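Local coordinates for leucine-rich repeat protein (Bacteroides thetaiotaomicron, PDB 4ECN), which is of unknown function but, as an extracellular leucine-rich repeat protein with DUF4458 domains, probably binds other proteins, at residues A531-D536 against N558-F563; I550-M555 against L575-C580; L398-L403 against T732-F737. All coordinates share one frame; numbering follows the deposited sequence.

Contact 1. Residues A531-D536 against N558-F563; sequences AQLKAD and NNLEEF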
loop_
_atom_site.group_PDB
_atom_site.type_symbol
_atom_site.label_atom_id
_atom_site.label_comp_id
_atom_site.label_asym_id
_atom_site.label_seq_id
_atom_site.Cartn_x
_atom_site.Cartn_y
_atom_site.Cartn_z
ATOM N N ALA A 531 -13.140 23.877 -7.146
ATOM C CA ALA A 531 -12.495 25.139 -7.463
ATOM C C ALA A 531 -11.019 25.086 -7.086
ATOM O O ALA A 531 -10.165 25.484 -7.891
ATOM C CB ALA A 531 -13.197 26.284 -6.736
ATOM N N GLN A 532 -10.720 24.543 -5.886
ATOM C CA GLN A 532 -9.363 24.481 -5.372
ATOM C C GLN A 532 -8.493 23.536 -6.193
ATOM O O GLN A 532 -7.358 23.882 -6.488
ATOM C CB GLN A 532 -9.368 24.063 -3.899
ATOM C CG GLN A 532 -8.025 24.204 -3.178
ATOM C CD GLN A 532 -7.391 25.560 -3.306
ATOM O OE1 GLN A 532 -8.000 26.598 -3.019
ATOM N NE2 GLN A 532 -6.137 25.573 -3.733
ATOM N N LEU A 533 -9.018 22.385 -6.586
ATOM C CA LEU A 533 -8.256 21.430 -7.368
ATOM C C LEU A 533 -7.899 22.005 -8.733
ATOM O O LEU A 533 -6.758 21.834 -9.161
ATOM C CB LEU A 533 -9.022 20.120 -7.523
ATOM C CG LEU A 533 -8.207 18.921 -8.034
ATOM C CD1 LEU A 533 -6.948 18.674 -7.190
ATOM C CD2 LEU A 533 -9.053 17.658 -8.099
ATOM N N LYS A 534 -8.843 22.727 -9.391
ATOM C CA LYS A 534 -8.627 23.342 -10.712
ATOM C C LYS A 534 -7.487 24.368 -10.595
ATOM O O LYS A 534 -6.584 24.370 -11.421
ATOM C CB LYS A 534 -9.935 23.971 -11.260
ATOM C CG LYS A 534 -9.848 24.458 -12.712
ATOM C CD LYS A 534 -11.111 25.161 -13.169
ATOM C CE LYS A 534 -10.994 25.643 -14.598
ATOM N NZ LYS A 534 -12.182 26.430 -15.040
ATOM N N ALA A 535 -7.496 25.162 -9.531
ATOM C CA ALA A 535 -6.439 26.121 -9.231
ATOM C C ALA A 535 -5.080 25.429 -9.052
ATOM O O ALA A 535 -4.094 25.827 -9.670
ATOM C CB ALA A 535 -6.790 26.881 -7.967
ATOM N N ASP A 536 -5.042 24.376 -8.216
ATOM C CA ASP A 536 -3.833 23.633 -7.899
ATOM C C ASP A 536 -3.236 22.991 -9.155
ATOM O O ASP A 536 -2.024 23.113 -9.363
ATOM C CB ASP A 536 -4.119 22.575 -6.827
ATOM C CG ASP A 536 -4.180 23.098 -5.392
ATOM O OD1 ASP A 536 -3.626 24.211 -5.124
ATOM O OD2 ASP A 536 -4.684 22.353 -4.513
ATOM N N ASN A 558 -11.293 12.342 -6.889
ATOM C CA ASN A 558 -11.248 13.715 -6.429
ATOM C C ASN A 558 -12.509 14.449 -6.857
ATOM O O ASN A 558 -13.512 13.793 -7.126
ATOM C CB ASN A 558 -10.001 14.393 -6.931
ATOM C CG ASN A 558 -8.812 14.091 -6.090
ATOM O OD1 ASN A 558 -8.881 14.128 -4.864
ATOM N ND2 ASN A 558 -7.683 13.844 -6.730
ATOM N N ASN A 559 -12.500 15.797 -6.837
ATOM C CA ASN A 559 -13.702 16.594 -7.051
ATOM C C ASN A 559 -13.643 17.520 -8.261
ATOM O O ASN A 559 -14.534 18.383 -8.390
ATOM C CB ASN A 559 -13.954 17.465 -5.803
ATOM C CG ASN A 559 -14.324 16.697 -4.560
ATOM O OD1 ASN A 559 -14.962 15.629 -4.611
ATOM N ND2 ASN A 559 -13.959 17.243 -3.410
ATOM N N LEU A 560 -12.662 17.335 -9.165
ATOM C CA LEU A 560 -12.549 18.209 -10.332
ATOM C C LEU A 560 -13.845 18.226 -11.186
ATOM O O LEU A 560 -14.379 17.171 -11.513
ATOM C CB LEU A 560 -11.370 17.787 -11.214
ATOM C CG LEU A 560 -10.888 18.881 -12.141
ATOM C CD1 LEU A 560 -10.177 19.964 -11.367
ATOM C CD2 LEU A 560 -10.045 18.324 -13.250
ATOM N N GLU A 561 -14.338 19.423 -11.530
ATOM C CA GLU A 561 -15.514 19.566 -12.389
ATOM C C GLU A 561 -15.101 20.093 -13.795
ATOM O O GLU A 561 -15.734 19.740 -14.802
ATOM C CB GLU A 561 -16.572 20.484 -11.742
ATOM C CG GLU A 561 -17.247 19.878 -10.512
ATOM C CD GLU A 561 -18.223 20.738 -9.724
ATOM O OE1 GLU A 561 -18.729 21.751 -10.259
ATOM O OE2 GLU A 561 -18.502 20.371 -8.562
ATOM N N GLU A 562 -14.014 20.897 -13.845
ATOM C CA GLU A 562 -13.456 21.515 -15.053
ATOM C C GLU A 562 -11.929 21.335 -15.165
ATOM O O GLU A 562 -11.214 21.570 -14.188
ATOM C CB GLU A 562 -13.755 23.042 -15.073
ATOM C CG GLU A 562 -15.215 23.444 -15.140
ATOM C CD GLU A 562 -15.508 24.899 -14.815
ATOM O OE1 GLU A 562 -14.779 25.796 -15.299
ATOM O OE2 GLU A 562 -16.508 25.144 -14.103
ATOM N N PHE A 563 -11.429 21.028 -16.375
ATOM C CA PHE A 563 -9.999 20.967 -16.643
ATOM C C PHE A 563 -9.415 22.364 -16.729
ATOM O O PHE A 563 -10.081 23.240 -17.274
ATOM C CB PHE A 563 -9.723 20.218 -17.954
ATOM C CG PHE A 563 -9.414 18.740 -17.858
ATOM C CD1 PHE A 563 -10.129 17.915 -16.993
ATOM C CD2 PHE A 563 -8.495 18.153 -18.714
ATOM C CE1 PHE A 563 -9.849 16.550 -16.914
ATOM C CE2 PHE A 563 -8.232 16.784 -18.649
ATOM C CZ PHE A 563 -8.895 15.995 -17.737
HETATM O O HOH W 1 -11.552 25.792 -17.970
#

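Contact 2. Residues I550-M555 against L575-C580; sequences IQIFYM and LGLLDC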
loop_
_atom_site.group_PDB
_atom_site.type_symbol
_atom_site.label_atom_id
_atom_site.label_comp_id
_atom_site.label_asym_id
_atom_site.label_seq_id
_atom_site.Cartn_x
_atom_site.Cartn_y
_atom_site.Cartn_z
ATOM N N ILE A 550 6.614 16.977 -15.205
ATOM C CA ILE A 550 5.633 15.951 -14.824
ATOM C C ILE A 550 5.438 15.016 -16.006
ATOM O O ILE A 550 5.262 15.488 -17.135
ATOM C CB ILE A 550 4.265 16.544 -14.327
ATOM C CG1 ILE A 550 4.421 17.625 -13.217
ATOM C CG2 ILE A 550 3.234 15.448 -13.919
ATOM C CD1 ILE A 550 4.728 17.141 -11.816
ATOM N N GLN A 551 5.502 13.696 -15.721
ATOM C CA GLN A 551 5.351 12.580 -16.651
ATOM C C GLN A 551 4.134 11.717 -16.288
ATOM O O GLN A 551 3.412 11.250 -17.181
ATOM C CB GLN A 551 6.633 11.719 -16.644
ATOM C CG GLN A 551 7.876 12.402 -17.239
ATOM C CD GLN A 551 9.153 11.619 -17.046
ATOM O OE1 GLN A 551 9.166 10.386 -16.917
ATOM N NE2 GLN A 551 10.266 12.335 -17.009
ATOM N N ILE A 552 3.915 11.499 -14.969
ATOM C CA ILE A 552 2.810 10.693 -14.436
ATOM C C ILE A 552 1.989 11.539 -13.494
ATOM O O ILE A 552 2.513 12.088 -12.524
ATOM C CB ILE A 552 3.348 9.419 -13.729
ATOM C CG1 ILE A 552 4.130 8.522 -14.724
ATOM C CG2 ILE A 552 2.236 8.648 -13.015
ATOM C CD1 ILE A 552 5.109 7.661 -14.099
ATOM N N PHE A 553 0.693 11.623 -13.757
ATOM C CA PHE A 553 -0.184 12.358 -12.879
ATOM C C PHE A 553 -1.448 11.508 -12.566
ATOM O O PHE A 553 -2.262 11.237 -13.445
ATOM C CB PHE A 553 -0.521 13.717 -13.500
ATOM C CG PHE A 553 -1.268 14.680 -12.609
ATOM C CD1 PHE A 553 -0.951 14.796 -11.261
ATOM C CD2 PHE A 553 -2.220 15.540 -13.138
ATOM C CE1 PHE A 553 -1.638 15.687 -10.442
ATOM C CE2 PHE A 553 -2.900 16.446 -12.322
ATOM C CZ PHE A 553 -2.603 16.516 -10.980
ATOM N N TYR A 554 -1.545 11.032 -11.312
ATOM C CA TYR A 554 -2.694 10.323 -10.758
ATOM C C TYR A 554 -3.506 11.277 -9.927
ATOM O O TYR A 554 -3.007 11.750 -8.909
ATOM C CB TYR A 554 -2.265 9.130 -9.887
ATOM C CG TYR A 554 -1.592 7.967 -10.573
ATOM C CD1 TYR A 554 -2.339 7.034 -11.294
ATOM C CD2 TYR A 554 -0.244 7.691 -10.355
ATOM C CE1 TYR A 554 -1.743 5.898 -11.846
ATOM C CE2 TYR A 554 0.360 6.555 -10.902
ATOM C CZ TYR A 554 -0.392 5.671 -11.660
ATOM O OH TYR A 554 0.182 4.552 -12.201
HETATM N N MSE A 555 -4.727 11.598 -10.336
HETATM C CA MSE A 555 -5.577 12.494 -9.546
HETATM C C MSE A 555 -7.043 11.979 -9.529
HETATM O O MSE A 555 -7.991 12.759 -9.481
HETATM C CB MSE A 555 -5.498 13.940 -10.041
HETATM C CG MSE A 555 -5.721 14.088 -11.531
HETATM SE SE MSE A 555 -6.387 15.848 -11.913
HETATM C CE MSE A 555 -8.215 15.634 -11.250
ATOM N N LEU A 575 4.136 14.945 -20.281
ATOM C CA LEU A 575 3.109 14.104 -19.660
ATOM C C LEU A 575 2.908 12.829 -20.493
ATOM O O LEU A 575 2.954 12.891 -21.727
ATOM C CB LEU A 575 1.793 14.881 -19.495
ATOM C CG LEU A 575 0.664 14.199 -18.700
ATOM C CD1 LEU A 575 0.984 14.133 -17.209
ATOM C CD2 LEU A 575 -0.634 14.937 -18.883
ATOM N N GLY A 576 2.737 11.700 -19.791
ATOM C CA GLY A 576 2.584 10.368 -20.364
ATOM C C GLY A 576 1.499 9.525 -19.731
ATOM O O GLY A 576 1.041 8.563 -20.348
ATOM N N LEU A 577 1.068 9.865 -18.496
ATOM C CA LEU A 577 -0.022 9.152 -17.801
ATOM C C LEU A 577 -0.939 10.145 -17.149
ATOM O O LEU A 577 -0.471 11.026 -16.435
ATOM C CB LEU A 577 0.497 8.142 -16.750
ATOM C CG LEU A 577 -0.543 7.312 -15.988
ATOM C CD1 LEU A 577 0.026 5.989 -15.590
ATOM C CD2 LEU A 577 -1.097 8.053 -14.767
ATOM N N LEU A 578 -2.246 9.965 -17.338
ATOM C CA LEU A 578 -3.241 10.819 -16.720
ATOM C C LEU A 578 -4.426 9.987 -16.268
ATOM O O LEU A 578 -5.037 9.310 -17.087
ATOM C CB LEU A 578 -3.682 11.932 -17.667
ATOM C CG LEU A 578 -4.741 12.860 -17.134
ATOM C CD1 LEU A 578 -4.177 13.768 -16.050
ATOM C CD2 LEU A 578 -5.321 13.681 -18.247
ATOM N N ASP A 579 -4.725 10.037 -14.955
ATOM C CA ASP A 579 -5.822 9.376 -14.264
ATOM C C ASP A 579 -6.743 10.433 -13.667
ATOM O O ASP A 579 -6.328 11.146 -12.760
ATOM C CB ASP A 579 -5.278 8.430 -13.168
ATOM C CG ASP A 579 -6.229 8.156 -12.006
ATOM O OD1 ASP A 579 -7.398 7.859 -12.261
ATOM O OD2 ASP A 579 -5.783 8.213 -10.838
ATOM N N CYS A 580 -7.983 10.525 -14.162
ATOM C CA CYS A 580 -9.026 11.424 -13.680
ATOM C C CYS A 580 -10.280 10.660 -13.394
ATOM O O CYS A 580 -11.380 11.210 -13.497
ATOM C CB CYS A 580 -9.292 12.530 -14.684
ATOM S SG CYS A 580 -8.125 13.886 -14.576
#

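Contact 3. Residues L398-L403 against T732-F737; sequences LNLSDL and TIDLRF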
loop_
_atom_site.group_PDB
_atom_site.type_symbol
_atom_site.label_atom_id
_atom_site.label_comp_id
_atom_site.label_asym_id
_atom_site.label_seq_id
_atom_site.Cartn_x
_atom_site.Cartn_y
_atom_site.Cartn_z
ATOM N N LEU A 398 -13.420 -8.882 -20.315
ATOM C CA LEU A 398 -14.279 -9.154 -19.148
ATOM C C LEU A 398 -15.667 -8.487 -19.321
ATOM O O LEU A 398 -16.524 -8.626 -18.443
ATOM C CB LEU A 398 -13.628 -8.664 -17.824
ATOM C CG LEU A 398 -12.329 -9.329 -17.352
ATOM C CD1 LEU A 398 -11.621 -8.467 -16.351
ATOM C CD2 LEU A 398 -12.584 -10.707 -16.795
ATOM N N ASN A 399 -15.857 -7.725 -20.435
ATOM C CA ASN A 399 -17.105 -7.052 -20.825
ATOM C C ASN A 399 -17.909 -7.955 -21.802
ATOM O O ASN A 399 -19.052 -7.640 -22.164
ATOM C CB ASN A 399 -16.810 -5.675 -21.447
ATOM C CG ASN A 399 -16.056 -4.688 -20.557
ATOM O OD1 ASN A 399 -15.227 -3.923 -21.040
ATOM N ND2 ASN A 399 -16.314 -4.654 -19.249
ATOM N N LEU A 400 -17.297 -9.087 -22.220
ATOM C CA LEU A 400 -17.935 -10.088 -23.061
ATOM C C LEU A 400 -18.775 -10.976 -22.204
ATOM O O LEU A 400 -18.562 -11.035 -20.986
ATOM C CB LEU A 400 -16.888 -10.919 -23.818
ATOM C CG LEU A 400 -16.011 -10.219 -24.866
ATOM C CD1 LEU A 400 -14.828 -11.077 -25.222
ATOM C CD2 LEU A 400 -16.783 -9.952 -26.128
ATOM N N SER A 401 -19.703 -11.706 -22.821
ATOM C CA SER A 401 -20.553 -12.673 -22.124
ATOM C C SER A 401 -19.731 -13.827 -21.606
ATOM O O SER A 401 -18.652 -14.104 -22.160
ATOM C CB SER A 401 -21.629 -13.208 -23.060
ATOM O OG SER A 401 -21.080 -13.947 -24.142
ATOM N N ASP A 402 -20.279 -14.566 -20.613
ATOM C CA ASP A 402 -19.598 -15.735 -20.065
ATOM C C ASP A 402 -19.330 -16.726 -21.183
ATOM O O ASP A 402 -18.197 -17.164 -21.277
ATOM C CB ASP A 402 -20.371 -16.369 -18.908
ATOM C CG ASP A 402 -20.357 -15.533 -17.626
ATOM O OD1 ASP A 402 -20.211 -14.281 -17.722
ATOM O OD2 ASP A 402 -20.536 -16.122 -16.532
ATOM N N LEU A 403 -20.282 -16.949 -22.114
ATOM C CA LEU A 403 -20.081 -17.810 -23.293
ATOM C C LEU A 403 -18.807 -17.439 -24.079
ATOM O O LEU A 403 -17.987 -18.327 -24.353
ATOM C CB LEU A 403 -21.301 -17.722 -24.240
ATOM C CG LEU A 403 -21.107 -18.159 -25.717
ATOM C CD1 LEU A 403 -20.818 -19.644 -25.861
ATOM C CD2 LEU A 403 -22.300 -17.789 -26.548
ATOM N N THR A 732 -14.268 -11.964 -32.779
ATOM C CA THR A 732 -15.240 -11.980 -31.672
ATOM C C THR A 732 -16.265 -10.846 -31.840
ATOM O O THR A 732 -15.884 -9.696 -32.094
ATOM C CB THR A 732 -14.524 -11.867 -30.331
ATOM O OG1 THR A 732 -13.368 -12.732 -30.288
ATOM C CG2 THR A 732 -15.454 -12.065 -29.162
ATOM N N ILE A 733 -17.567 -11.169 -31.716
ATOM C CA ILE A 733 -18.648 -10.175 -31.835
ATOM C C ILE A 733 -19.665 -10.387 -30.682
ATOM O O ILE A 733 -20.305 -11.445 -30.631
ATOM C CB ILE A 733 -19.357 -10.211 -33.228
ATOM C CG1 ILE A 733 -18.375 -10.172 -34.414
ATOM C CG2 ILE A 733 -20.335 -9.072 -33.325
ATOM C CD1 ILE A 733 -19.019 -10.438 -35.772
ATOM N N ASP A 734 -19.826 -9.388 -29.779
ATOM C CA ASP A 734 -20.808 -9.463 -28.685
ATOM C C ASP A 734 -21.964 -8.490 -28.987
ATOM O O ASP A 734 -21.806 -7.273 -28.932
ATOM C CB ASP A 734 -20.169 -9.187 -27.307
ATOM C CG ASP A 734 -21.046 -9.521 -26.109
ATOM O OD1 ASP A 734 -22.192 -9.983 -26.316
ATOM O OD2 ASP A 734 -20.604 -9.285 -24.967
ATOM N N LEU A 735 -23.111 -9.044 -29.366
ATOM C CA LEU A 735 -24.266 -8.248 -29.761
ATOM C C LEU A 735 -25.457 -8.533 -28.886
ATOM O O LEU A 735 -26.556 -8.130 -29.239
ATOM C CB LEU A 735 -24.610 -8.496 -31.241
ATOM C CG LEU A 735 -23.724 -7.733 -32.260
ATOM C CD1 LEU A 735 -23.838 -8.341 -33.601
ATOM C CD2 LEU A 735 -24.111 -6.267 -32.347
ATOM N N ARG A 736 -25.235 -9.109 -27.689
ATOM C CA ARG A 736 -26.305 -9.363 -26.715
ATOM C C ARG A 736 -27.015 -8.118 -26.278
ATOM O O ARG A 736 -26.394 -7.062 -26.223
ATOM C CB ARG A 736 -25.767 -10.008 -25.450
ATOM C CG ARG A 736 -25.358 -11.446 -25.525
ATOM C CD ARG A 736 -24.830 -11.809 -24.175
ATOM N NE ARG A 736 -23.766 -10.877 -23.795
ATOM C CZ ARG A 736 -23.578 -10.424 -22.563
ATOM N NH1 ARG A 736 -24.373 -10.823 -21.572
ATOM N NH2 ARG A 736 -22.581 -9.579 -22.305
ATOM N N PHE A 737 -28.292 -8.246 -25.898
ATOM C CA PHE A 737 -29.120 -7.155 -25.389
ATOM C C PHE A 737 -29.210 -6.013 -26.393
ATOM O O PHE A 737 -28.813 -4.885 -26.127
ATOM C CB PHE A 737 -28.617 -6.640 -24.023
ATOM C CG PHE A 737 -28.692 -7.709 -22.959
ATOM C CD1 PHE A 737 -29.896 -8.003 -22.331
ATOM C CD2 PHE A 737 -27.566 -8.439 -22.605
ATOM C CE1 PHE A 737 -29.969 -9.003 -21.360
ATOM C CE2 PHE A 737 -27.640 -9.429 -21.624
ATOM C CZ PHE A 737 -28.847 -9.713 -21.016
#

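Contact 1. Residues A531-D536 against N558-F563
The flat carboxylate of Glu562 is met by the ammonium group of Lys534 from above the carboxylate plane. Lys534 NZ lies 2.7 Å from Glu562 OE1 and 39° out of that plane, forming a salt bridge, while the other oxygen, OE2, pairs with Arg586. The Asn558 amide is held by polar partners elsewhere, Asn525 N at OD1 and Ile522 O at ND2. What Asn558 offers here is its CB, 3.6 Å from Leu533 CD2. The Phe563 ring meets Trp537 of helix 530-542 edge-to-face.

Lys534 reaches its partner because CG is anti to the backbone N (chi1 -172°) and the rest of the chain is extended. Its methylenes therefore run past the Glu562 carbonyl, with CG 3.5 Å from Glu562 O. A water bridges the tip to the loop backbone, accepting from Lys534 NZ at 3.1 Å and donating to Phe563 O at 3.0 Å. Next to this salt bridge, Leu533 and Leu560 run roughly perpendicular: Leu533 CD2 touches Leu560 CB at 3.9 Å, and Leu560 CD1 rests against the backbone at Lys534 N.

Asn558 and Leu560 fit the asparagine and following leucine of the LxxLxLxxNxL repeat consensus. Their loop leaves strand 552-554 and heads for helix 566-569, passing along one side of helix 530-542, which precedes that strand.

Contact 2. Residues I550-M555 against L575-C580
Tyr554 and Leu577 meet on one face of the leucine-rich repeat sheet, where the parallel strands 552-554 and 577-579 lie 4.9 Å apart at 6°. Leu577 CD2 sits over one face of the tyrosine ring, 3.9 Å from its centroid, in a CH-pi contact displaced toward the rim. Asp579 OD2 comes to the ring edge in plane, with the carboxylate turned 66° from the ring and its OD1 hydrogen-bonded to Val581 N. The far end of the tyrosine is fixed by a hydrogen bond from its OH group to Arg384 O.

On the opposite face, Phe553 and Leu578 run alongside one another in the same sense. In both, CG is anti to the backbone N, and Phe553 CD2 meets Leu578 CD1 at 3.9 Å. Beyond them the SE of Met555, a selenomethionine, lies 3.7 Å from Cys580 SG. These consensus side chains enter the core of the repeats, where Trp537 of helix 530-542 touches Phe553, Met555 and Leu578.

Hydrogen bonds such as Phe553 N to Leu577 O tie the backbones together. At the start of the pairing, Gln551 O is gripped twice in its carbonyl plane, by Gly576 N at 2.7 Å and Leu577 N at 3.0 Å.

Contact 3. Residues L398-L403 against T732-F737
Against the concave face of the leucine-rich repeat sheet, Leu400 and Ser401, just before helix 402-409, settle on Thr732, Asp734 and Arg736, from strand 732-734 and the turn that follows it.

The polar half is built round an Asp734-Arg736 pair within the repeat. Arg736 is bent at chi3 (-55°), which folds its guanidinium back over the strand end. Arg736 NE binds the syn lone pair of Asp734 OD1 at 3.1 Å, with the oxygen only 4° out of the guanidinium plane. A weak second bond joins Arg736 NH2 to Asp734 OD2. Pinned flat along this edge, the guanidinium presents a face to Ser401, whose CB lies over it, toward the rim and 3.2 Å from Arg736 NE. Asp734 OD2 also faces the incoming backbone, with a weak bond from Ser401 N at 3.4 Å. The neighbouring arginine probably helps to keep this carboxylate ionised.

The apolar half belongs to Leu400. The Leu400 and Asp734 side chains pass antiparallel, bringing Leu400 CD2 to 3.7 Å from Asp734 CB. The same methyl is 3.9 Å from Thr732 CG2. The threonine hydroxyl is engaged by Asn757 ND2. Ile703 on the neighbouring strand and Ile408 of helix 402-409 also touch Leu400.

Ser401 is the N-cap residue: OG, placed between the backbone N and the carbonyl carbon by chi1 (64°), binds Leu404 N, and it is also hydrogen-bonded to Asp759 OD2 from the next strand.

Thr732, Asp734 and Arg736 occupy the variable positions of the repeat consensus, the outward-facing residues that in leucine-rich repeat proteins commonly form the binding surface; here a capped helix start from the same chain occupies it.

Contact 2 lies in the first repeat sheet and contact 1 packs beside it, between helix 530-542 and the loop after strand 552-554; their centres are about 15 Å apart and their segments alternate along the chain. They share a core, since Met555 CE touches both Leu533 CD2 and Leu560 CD2, and Phe563 packs on Cys580. Contact 3 stands apart, with centres about 37 Å from contact 1 and about 31 Å from contact 2. It lies on the second repeat sheet, and 398-403 and 732-737 bracket the other two contacts in sequence. Segment 398-403 comes from the long excursion between strands 351-353 and 452-456, which also supplies Arg384 to Tyr554, so this probable insertion touches both sheets.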